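Local structure of TqaA (Penicillium aethiopicum, 5EGF) at residues 237-242 / 301-306; 284-289 / 468-473; 341-346 / 478-483. The protein is a fungal nonribosomal peptide synthetase whose C-terminal condensation-like domain, the piece crystallised here, probably closes the finished peptide into a macrocycle. The protein carries 2 engineered substitutions. All blocks are in the same frame, centred on the assembly; numbering follows the deposited sequence.

Contact 1 of 3, residues 237-242 / 301-306; sequences DGAKMA and SRDVVF. With EDO (1,2-ethanediol), chain Y.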
# COMPACT_ATOMS: atom_id res chain seq x y z
N ASP C 237 19.53 -38.89 -24.82
CA ASP C 237 19.31 -40.22 -24.26
C ASP C 237 19.83 -40.28 -22.81
O ASP C 237 21.02 -40.07 -22.55
CB ASP C 237 20.03 -41.25 -25.14
CG ASP C 237 19.76 -42.68 -24.71
OD1 ASP C 237 18.58 -43.07 -24.59
OD2 ASP C 237 20.75 -43.42 -24.50
N GLY C 238 18.91 -40.54 -21.87
CA GLY C 238 19.22 -40.50 -20.45
C GLY C 238 18.88 -39.20 -19.72
O GLY C 238 18.70 -39.20 -18.51
N ALA C 239 18.78 -38.09 -20.44
CA ALA C 239 18.70 -36.77 -19.82
C ALA C 239 17.36 -36.49 -19.15
O ALA C 239 16.31 -36.82 -19.70
CB ALA C 239 19.02 -35.68 -20.83
N LYS C 240 17.40 -35.86 -17.98
CA LYS C 240 16.20 -35.23 -17.42
C LYS C 240 16.42 -33.71 -17.33
O LYS C 240 17.41 -33.24 -16.76
CB LYS C 240 15.84 -35.80 -16.05
CG LYS C 240 15.87 -37.32 -15.96
CD LYS C 240 15.26 -37.78 -14.65
CE LYS C 240 13.87 -37.22 -14.49
NZ LYS C 240 13.01 -38.10 -13.68
N MSE C 241 15.53 -32.95 -17.94
CA MSE C 241 15.62 -31.51 -17.83
C MSE C 241 14.87 -31.04 -16.59
O MSE C 241 13.69 -31.38 -16.41
CB MSE C 241 15.07 -30.83 -19.05
CG MSE C 241 15.30 -29.34 -19.00
SE MSE C 241 14.96 -28.53 -20.74
CE MSE C 241 13.01 -28.84 -20.79
N ALA C 242 15.54 -30.29 -15.72
CA ALA C 242 14.89 -29.77 -14.51
C ALA C 242 13.72 -28.83 -14.80
O ALA C 242 13.65 -28.23 -15.87
CB ALA C 242 15.91 -29.10 -13.59
N SER C 301 22.83 -32.17 -9.41
CA SER C 301 22.79 -33.06 -10.56
C SER C 301 24.12 -33.07 -11.31
O SER C 301 24.81 -32.07 -11.37
CB SER C 301 21.67 -32.61 -11.49
OG SER C 301 21.65 -33.36 -12.69
N ARG C 302 24.47 -34.19 -11.92
CA ARG C 302 25.72 -34.25 -12.66
C ARG C 302 25.40 -34.31 -14.14
O ARG C 302 26.25 -34.64 -14.97
CB ARG C 302 26.57 -35.44 -12.23
CG ARG C 302 27.82 -35.02 -11.46
CD ARG C 302 28.69 -36.24 -11.11
NE ARG C 302 27.94 -37.16 -10.27
CZ ARG C 302 28.00 -37.19 -8.94
NH1 ARG C 302 28.80 -36.36 -8.27
NH2 ARG C 302 27.26 -38.05 -8.27
N ASP C 303 24.17 -33.98 -14.47
CA ASP C 303 23.72 -34.09 -15.84
C ASP C 303 22.60 -33.10 -16.05
O ASP C 303 21.43 -33.40 -15.82
CB ASP C 303 23.25 -35.51 -16.14
CG ASP C 303 22.79 -35.68 -17.56
OD1 ASP C 303 23.19 -34.85 -18.41
OD2 ASP C 303 22.04 -36.64 -17.84
N VAL C 304 22.97 -31.90 -16.48
CA VAL C 304 22.00 -30.82 -16.59
C VAL C 304 21.65 -30.56 -18.04
O VAL C 304 22.50 -30.65 -18.92
CB VAL C 304 22.53 -29.54 -15.95
CG1 VAL C 304 22.73 -29.78 -14.45
CG2 VAL C 304 23.82 -29.08 -16.64
N VAL C 305 20.38 -30.26 -18.29
CA VAL C 305 19.98 -29.78 -19.60
C VAL C 305 19.38 -28.39 -19.44
O VAL C 305 18.61 -28.15 -18.51
CB VAL C 305 18.96 -30.74 -20.25
CG1 VAL C 305 18.62 -30.29 -21.66
CG2 VAL C 305 19.51 -32.17 -20.25
N PHE C 306 19.72 -27.47 -20.32
CA PHE C 306 19.09 -26.15 -20.31
C PHE C 306 19.04 -25.55 -21.72
O PHE C 306 19.64 -26.09 -22.66
CB PHE C 306 19.77 -25.21 -19.29
CG PHE C 306 21.22 -24.97 -19.55
CD1 PHE C 306 22.18 -25.87 -19.09
CD2 PHE C 306 21.63 -23.87 -20.30
CE1 PHE C 306 23.52 -25.67 -19.36
CE2 PHE C 306 22.96 -23.66 -20.57
CZ PHE C 306 23.91 -24.56 -20.11
C1 EDO Y . 16.05 -25.29 -19.16
O1 EDO Y . 14.67 -25.52 -19.45
C2 EDO Y . 16.27 -25.26 -17.65
O2 EDO Y . 15.84 -26.49 -17.06
O HOH W 1 18.66 -30.25 -15.79

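Contact 2 of 3, residues 284-289 / 468-473; sequences ATLVKA and AIITKF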
# COMPACT_ATOMS: atom_id res chain seq x y z
N ALA C 284 31.44 -17.93 -25.56
CA ALA C 284 30.11 -18.46 -25.37
C ALA C 284 30.20 -19.77 -24.58
O ALA C 284 29.35 -20.06 -23.74
CB ALA C 284 29.44 -18.70 -26.69
N THR C 285 31.23 -20.55 -24.86
CA THR C 285 31.40 -21.82 -24.17
C THR C 285 31.63 -21.55 -22.70
O THR C 285 31.08 -22.24 -21.82
CB THR C 285 32.62 -22.60 -24.73
OG1 THR C 285 32.27 -23.21 -25.98
CG2 THR C 285 33.03 -23.67 -23.76
N LEU C 286 32.46 -20.56 -22.43
CA LEU C 286 32.83 -20.23 -21.08
C LEU C 286 31.57 -19.79 -20.29
O LEU C 286 31.37 -20.18 -19.13
CB LEU C 286 33.89 -19.14 -21.14
CG LEU C 286 34.73 -18.80 -19.93
CD1 LEU C 286 35.59 -17.61 -20.31
CD2 LEU C 286 33.80 -18.43 -18.80
N VAL C 287 30.71 -19.00 -20.93
CA VAL C 287 29.44 -18.62 -20.31
C VAL C 287 28.54 -19.83 -20.03
O VAL C 287 27.90 -19.93 -18.98
CB VAL C 287 28.66 -17.64 -21.18
CG1 VAL C 287 27.28 -17.43 -20.60
CG2 VAL C 287 29.42 -16.32 -21.28
N LYS C 288 28.49 -20.75 -20.98
CA LYS C 288 27.59 -21.89 -20.88
C LYS C 288 28.09 -22.92 -19.88
O LYS C 288 27.29 -23.55 -19.18
CB LYS C 288 27.28 -22.45 -22.27
CG LYS C 288 26.47 -21.42 -23.10
CD LYS C 288 26.48 -21.68 -24.60
CE LYS C 288 25.56 -20.66 -25.30
NZ LYS C 288 25.53 -20.80 -26.79
N ALA C 289 29.40 -23.06 -19.78
CA ALA C 289 30.00 -23.92 -18.76
C ALA C 289 29.77 -23.38 -17.36
O ALA C 289 29.64 -24.16 -16.40
CB ALA C 289 31.48 -24.09 -19.01
N ALA C 468 30.85 -14.36 -11.24
CA ALA C 468 31.92 -14.93 -10.45
C ALA C 468 32.45 -16.25 -11.00
O ALA C 468 33.67 -16.46 -11.10
CB ALA C 468 31.42 -15.15 -9.03
N ILE C 469 31.55 -17.17 -11.32
CA ILE C 469 31.98 -18.47 -11.85
C ILE C 469 32.81 -18.23 -13.11
O ILE C 469 33.89 -18.80 -13.27
CB ILE C 469 30.81 -19.40 -12.18
CG1 ILE C 469 29.87 -19.51 -10.98
CG2 ILE C 469 31.35 -20.80 -12.58
CD1 ILE C 469 28.69 -20.37 -11.23
N ILE C 470 32.31 -17.38 -14.00
CA ILE C 470 33.01 -17.09 -15.25
C ILE C 470 34.43 -16.59 -14.99
O ILE C 470 35.41 -17.27 -15.32
CB ILE C 470 32.22 -16.09 -16.10
CG1 ILE C 470 30.99 -16.77 -16.69
CG2 ILE C 470 33.08 -15.47 -17.21
CD1 ILE C 470 30.11 -15.80 -17.45
N THR C 471 34.54 -15.39 -14.41
CA THR C 471 35.84 -14.87 -13.98
C THR C 471 36.71 -15.94 -13.28
O THR C 471 37.91 -16.04 -13.55
CB THR C 471 35.69 -13.61 -13.10
OG1 THR C 471 35.55 -12.46 -13.94
CG2 THR C 471 36.93 -13.41 -12.26
N LYS C 472 36.12 -16.74 -12.39
CA LYS C 472 36.92 -17.74 -11.69
C LYS C 472 37.51 -18.81 -12.63
O LYS C 472 38.65 -19.26 -12.42
CB LYS C 472 36.15 -18.37 -10.53
CG LYS C 472 37.12 -18.98 -9.50
CD LYS C 472 36.43 -19.61 -8.30
CE LYS C 472 37.44 -20.39 -7.42
NZ LYS C 472 36.88 -20.83 -6.10
N PHE C 473 36.74 -19.19 -13.66
CA PHE C 473 37.16 -20.10 -14.74
C PHE C 473 38.32 -19.52 -15.58
O PHE C 473 39.30 -20.22 -15.86
CB PHE C 473 35.97 -20.36 -15.70
CG PHE C 473 34.99 -21.41 -15.22
CD1 PHE C 473 35.06 -21.96 -13.95
CD2 PHE C 473 33.98 -21.84 -16.08
CE1 PHE C 473 34.13 -22.94 -13.55
CE2 PHE C 473 33.06 -22.81 -15.69
CZ PHE C 473 33.14 -23.36 -14.42

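Contact 3 of 3, residues 341-346 / 478-483; sequences STDWTV and TARLLD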
# COMPACT_ATOMS: atom_id res chain seq x y z
N SER C 341 35.80 -39.08 -9.14
CA SER C 341 37.03 -39.85 -9.30
C SER C 341 37.73 -39.51 -10.61
O SER C 341 38.96 -39.58 -10.70
CB SER C 341 36.74 -41.35 -9.26
OG SER C 341 36.26 -41.82 -10.51
N THR C 342 36.94 -39.16 -11.63
CA THR C 342 37.47 -38.70 -12.91
C THR C 342 38.29 -37.40 -12.79
O THR C 342 39.09 -37.08 -13.67
CB THR C 342 36.32 -38.51 -13.94
OG1 THR C 342 35.67 -39.76 -14.18
CG2 THR C 342 36.86 -37.95 -15.26
N ASP C 343 38.08 -36.65 -11.70
CA ASP C 343 38.91 -35.48 -11.37
C ASP C 343 38.98 -34.38 -12.42
O ASP C 343 40.06 -33.89 -12.72
CB ASP C 343 40.33 -35.92 -11.05
CG ASP C 343 40.57 -36.05 -9.57
OD1 ASP C 343 39.64 -36.46 -8.85
OD2 ASP C 343 41.70 -35.73 -9.13
N TRP C 344 37.83 -33.99 -12.95
CA TRP C 344 37.77 -32.95 -13.98
C TRP C 344 38.40 -31.60 -13.63
O TRP C 344 38.31 -31.13 -12.49
CB TRP C 344 36.32 -32.73 -14.37
CG TRP C 344 35.94 -33.37 -15.67
CD1 TRP C 344 36.62 -34.36 -16.33
CD2 TRP C 344 34.80 -33.04 -16.47
NE1 TRP C 344 35.95 -34.67 -17.50
CE2 TRP C 344 34.83 -33.88 -17.61
CE3 TRP C 344 33.74 -32.13 -16.34
CZ2 TRP C 344 33.86 -33.83 -18.60
CZ3 TRP C 344 32.78 -32.08 -17.32
CH2 TRP C 344 32.84 -32.92 -18.44
N THR C 345 39.03 -30.97 -14.62
CA THR C 345 39.51 -29.60 -14.49
C THR C 345 38.50 -28.66 -15.10
O THR C 345 37.63 -29.08 -15.87
CB THR C 345 40.83 -29.35 -15.24
OG1 THR C 345 40.68 -29.70 -16.63
CG2 THR C 345 41.97 -30.15 -14.64
N VAL C 346 38.63 -27.38 -14.79
CA VAL C 346 37.83 -26.39 -15.48
C VAL C 346 37.94 -26.70 -16.96
O VAL C 346 36.94 -26.76 -17.67
CB VAL C 346 38.29 -24.96 -15.15
CG1 VAL C 346 37.70 -23.95 -16.10
CG2 VAL C 346 37.94 -24.60 -13.72
N THR C 478 42.94 -24.52 -15.11
CA THR C 478 43.46 -25.85 -14.79
C THR C 478 43.02 -26.31 -13.40
O THR C 478 43.30 -27.44 -12.99
CB THR C 478 45.00 -25.92 -14.89
OG1 THR C 478 45.59 -25.25 -13.77
CG2 THR C 478 45.50 -25.29 -16.20
N ALA C 479 42.34 -25.44 -12.67
CA ALA C 479 41.85 -25.79 -11.35
C ALA C 479 41.01 -27.05 -11.43
O ALA C 479 40.39 -27.32 -12.46
CB ALA C 479 41.03 -24.66 -10.79
N ARG C 480 40.99 -27.82 -10.35
CA ARG C 480 40.06 -28.94 -10.28
C ARG C 480 38.69 -28.41 -9.90
O ARG C 480 38.58 -27.30 -9.38
CB ARG C 480 40.51 -30.00 -9.27
CG ARG C 480 41.84 -30.64 -9.61
CD ARG C 480 41.96 -32.04 -9.01
NE ARG C 480 41.50 -32.10 -7.62
CZ ARG C 480 40.52 -32.88 -7.19
NH1 ARG C 480 39.88 -33.69 -8.03
NH2 ARG C 480 40.17 -32.87 -5.91
N LEU C 481 37.65 -29.18 -10.18
CA LEU C 481 36.31 -28.77 -9.78
C LEU C 481 36.13 -28.96 -8.28
O LEU C 481 35.34 -29.78 -7.82
CB LEU C 481 35.25 -29.52 -10.58
CG LEU C 481 34.73 -28.77 -11.81
CD1 LEU C 481 35.75 -27.80 -12.37
CD2 LEU C 481 34.28 -29.76 -12.89
N LEU C 482 36.93 -28.20 -7.53
CA LEU C 482 36.81 -28.04 -6.09
C LEU C 482 36.69 -26.54 -5.83
O LEU C 482 37.24 -26.00 -4.87
CB LEU C 482 38.02 -28.63 -5.37
CG LEU C 482 39.34 -28.62 -6.16
CD1 LEU C 482 40.02 -27.26 -6.10
CD2 LEU C 482 40.28 -29.69 -5.64
N ASP C 483 35.97 -25.88 -6.74
CA ASP C 483 35.75 -24.44 -6.66
C ASP C 483 34.87 -24.03 -5.49
O ASP C 483 34.06 -24.81 -4.98
CB ASP C 483 35.19 -23.92 -7.99
CG ASP C 483 36.12 -24.19 -9.14
OD1 ASP C 483 37.29 -24.52 -8.87
OD2 ASP C 483 35.69 -24.07 -10.29

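Contact 1 of 3, residues 237-242 / 301-306
Val305 directs its CB from strand 303-310 at the passing loop 237-242, and its two methyl groups meet different residues of the loop. CG2 of Val305 lies 3.6 Å from Ala239 CB, whereas CG1 of Val305 is on the side of the selenomethionine at position 241, a looser 4.2 Å from Met241 SE. These places follow from the first torsion of Val305 (chi1 -176°), which sets CG1 anti to the backbone N and leaves CG2 beside it. Met241 runs past the valine rather than into it. Its CB is 4.1 Å from Val305 CB and its CG rests 3.6 Å from Val305 O; farther out the chain leads away from the strand and bends at chi3 (67°). An ethanediol molecule, probably from the crystallisation liquor, lies at this end, with its O1 3.3 Å from Met241 SE and its O2 in a weak hydrogen bond to Ala242 O.

At the other end Asp303 also points toward the loop, with OD2 3.9 Å from Ala239 CA. Its polar partners lie elsewhere: OD1 hydrogen-bonds to Thr336, and OD2 forms a salt bridge with Arg334 of strand 329-336, which also hydrogen-bonds to Asp237 O and so ties the loop to the sheet. The backbone N of Asp303 is held by Ser301 OG in an ST turn. No direct hydrogen bond joins loop and strand. Instead a water accepts from Val305 N at 3.0 Å and from Ala242 N at 3.1 Å, linking the two backbones.

Gly238 O accepts a hydrogen bond from Arg302 of the second subunit, another copy of the protein. The loop after helix 227-235 thus covers the Val305 side of the strand, while Val304, pointing away from it, packs on Ala292 and Leu295 of helix 283-299.

Contact 2 of 3, residues 284-289 / 468-473
Leu286 and Ile470 make the tightest part of this helix-helix contact, with Leu286 CD2 only 3.4 Å from Ile470 CG2, closer than usual for two methyl carbons. Leu286 reaches there because its CG is anti to the backbone N (chi1 -165°), carrying CD2 over the branch point of the isoleucine. The other arm of Ile470 ends in CD1, which lies 3.9 Å from Val287 CG2, so this one side chain touches two consecutive residues of helix 283-299. Cutting it back to an alanine would probably open a gap beside Leu286 CD2 and leave Val287 CG2 without its partner on helix 456-475.

Phe473 approaches through its rim: CE2 is 3.9 Å from Ala289 CB and 3.7 Å from Ala289 C, which lies near the ring plane. Ile469 CG2, from the same helix as the ring, lies over one face, offset toward the rim. By contrast, Thr471 points away from helix 283-299, on a partly exposed side, and takes no part in this contact.

The two segment axes approach to 9.2 Å at 124° between their directions. On the other flank of helix 283-299, Val287 packs on Val388 of strand 386-390, giving the layered helix-on-sheet packing of a condensation-domain subdomain, in the chloramphenicol acetyltransferase-like fold, close to Thr282 of the phosphopantetheine site, which is unoccupied here.

Contact 3 of 3, residues 341-346 / 478-483
The indole of Trp344 has Leu481 CD2 at its edge, near the ring plane, and the same methyl lies 3.9 Å from Trp344 CB; the ring also meets His352, with the planes at about 55°. The second flat pair is less certain, because the position of Arg480 NH1 is doubtful: as modelled, Asp343 and Arg480 form a salt bridge on the surface, with carboxylate and guanidinium planes about 30° apart.

The backbones join in a single antiparallel bridge, in which Thr345 and Arg480 are a non-hydrogen-bonded pair flanked by two bonds. Leu481 N donates to Trp344 O at 3.1 Å, and Val346 N donates to Ala479 O at 2.9 Å. Leu481 is the centre of an inverse gamma turn, and its CD1 lies 4.1 Å from Val346 CG2, the two side chains crossing at about a right angle. Thr345 CG2 packs 3.4 Å from Thr478 O. Its OG1, set between the backbone N and the carbonyl carbon (chi1 56°), makes Thr345 the N-cap of helix 346-358, while Thr345 N hydrogen-bonds to Asp348 OD2.

The bridge thus pins the tail after helix 456-475 to the N-terminal start of helix 346-358, where Val346 and Asp483 both pack on Phe473 of helix 456-475.

Overall arrangement
Contact 2 touches both of the others. Its centre is about 14 Å from that of contact 3, where Phe473 CG meets Val346 CG1 at 3.8 Å, and about 19 Å from that of contact 1, where Lys288 O meets Phe306 CZ at 3.6 Å. Contacts 1 and 3 do not touch, their nearest atoms being about 7 Å apart. Helix 283-299 of contact 2 is followed in the chain by the strand of contact 1. Contact 2 is also the one near the phosphopantetheine site, which is empty in this chain: the Leu286 side chain is about 7 Å from that of Thr282, and the Val287 side chain about 10 Å from that of Asn392. Contacts 1 and 3 lie away from that site.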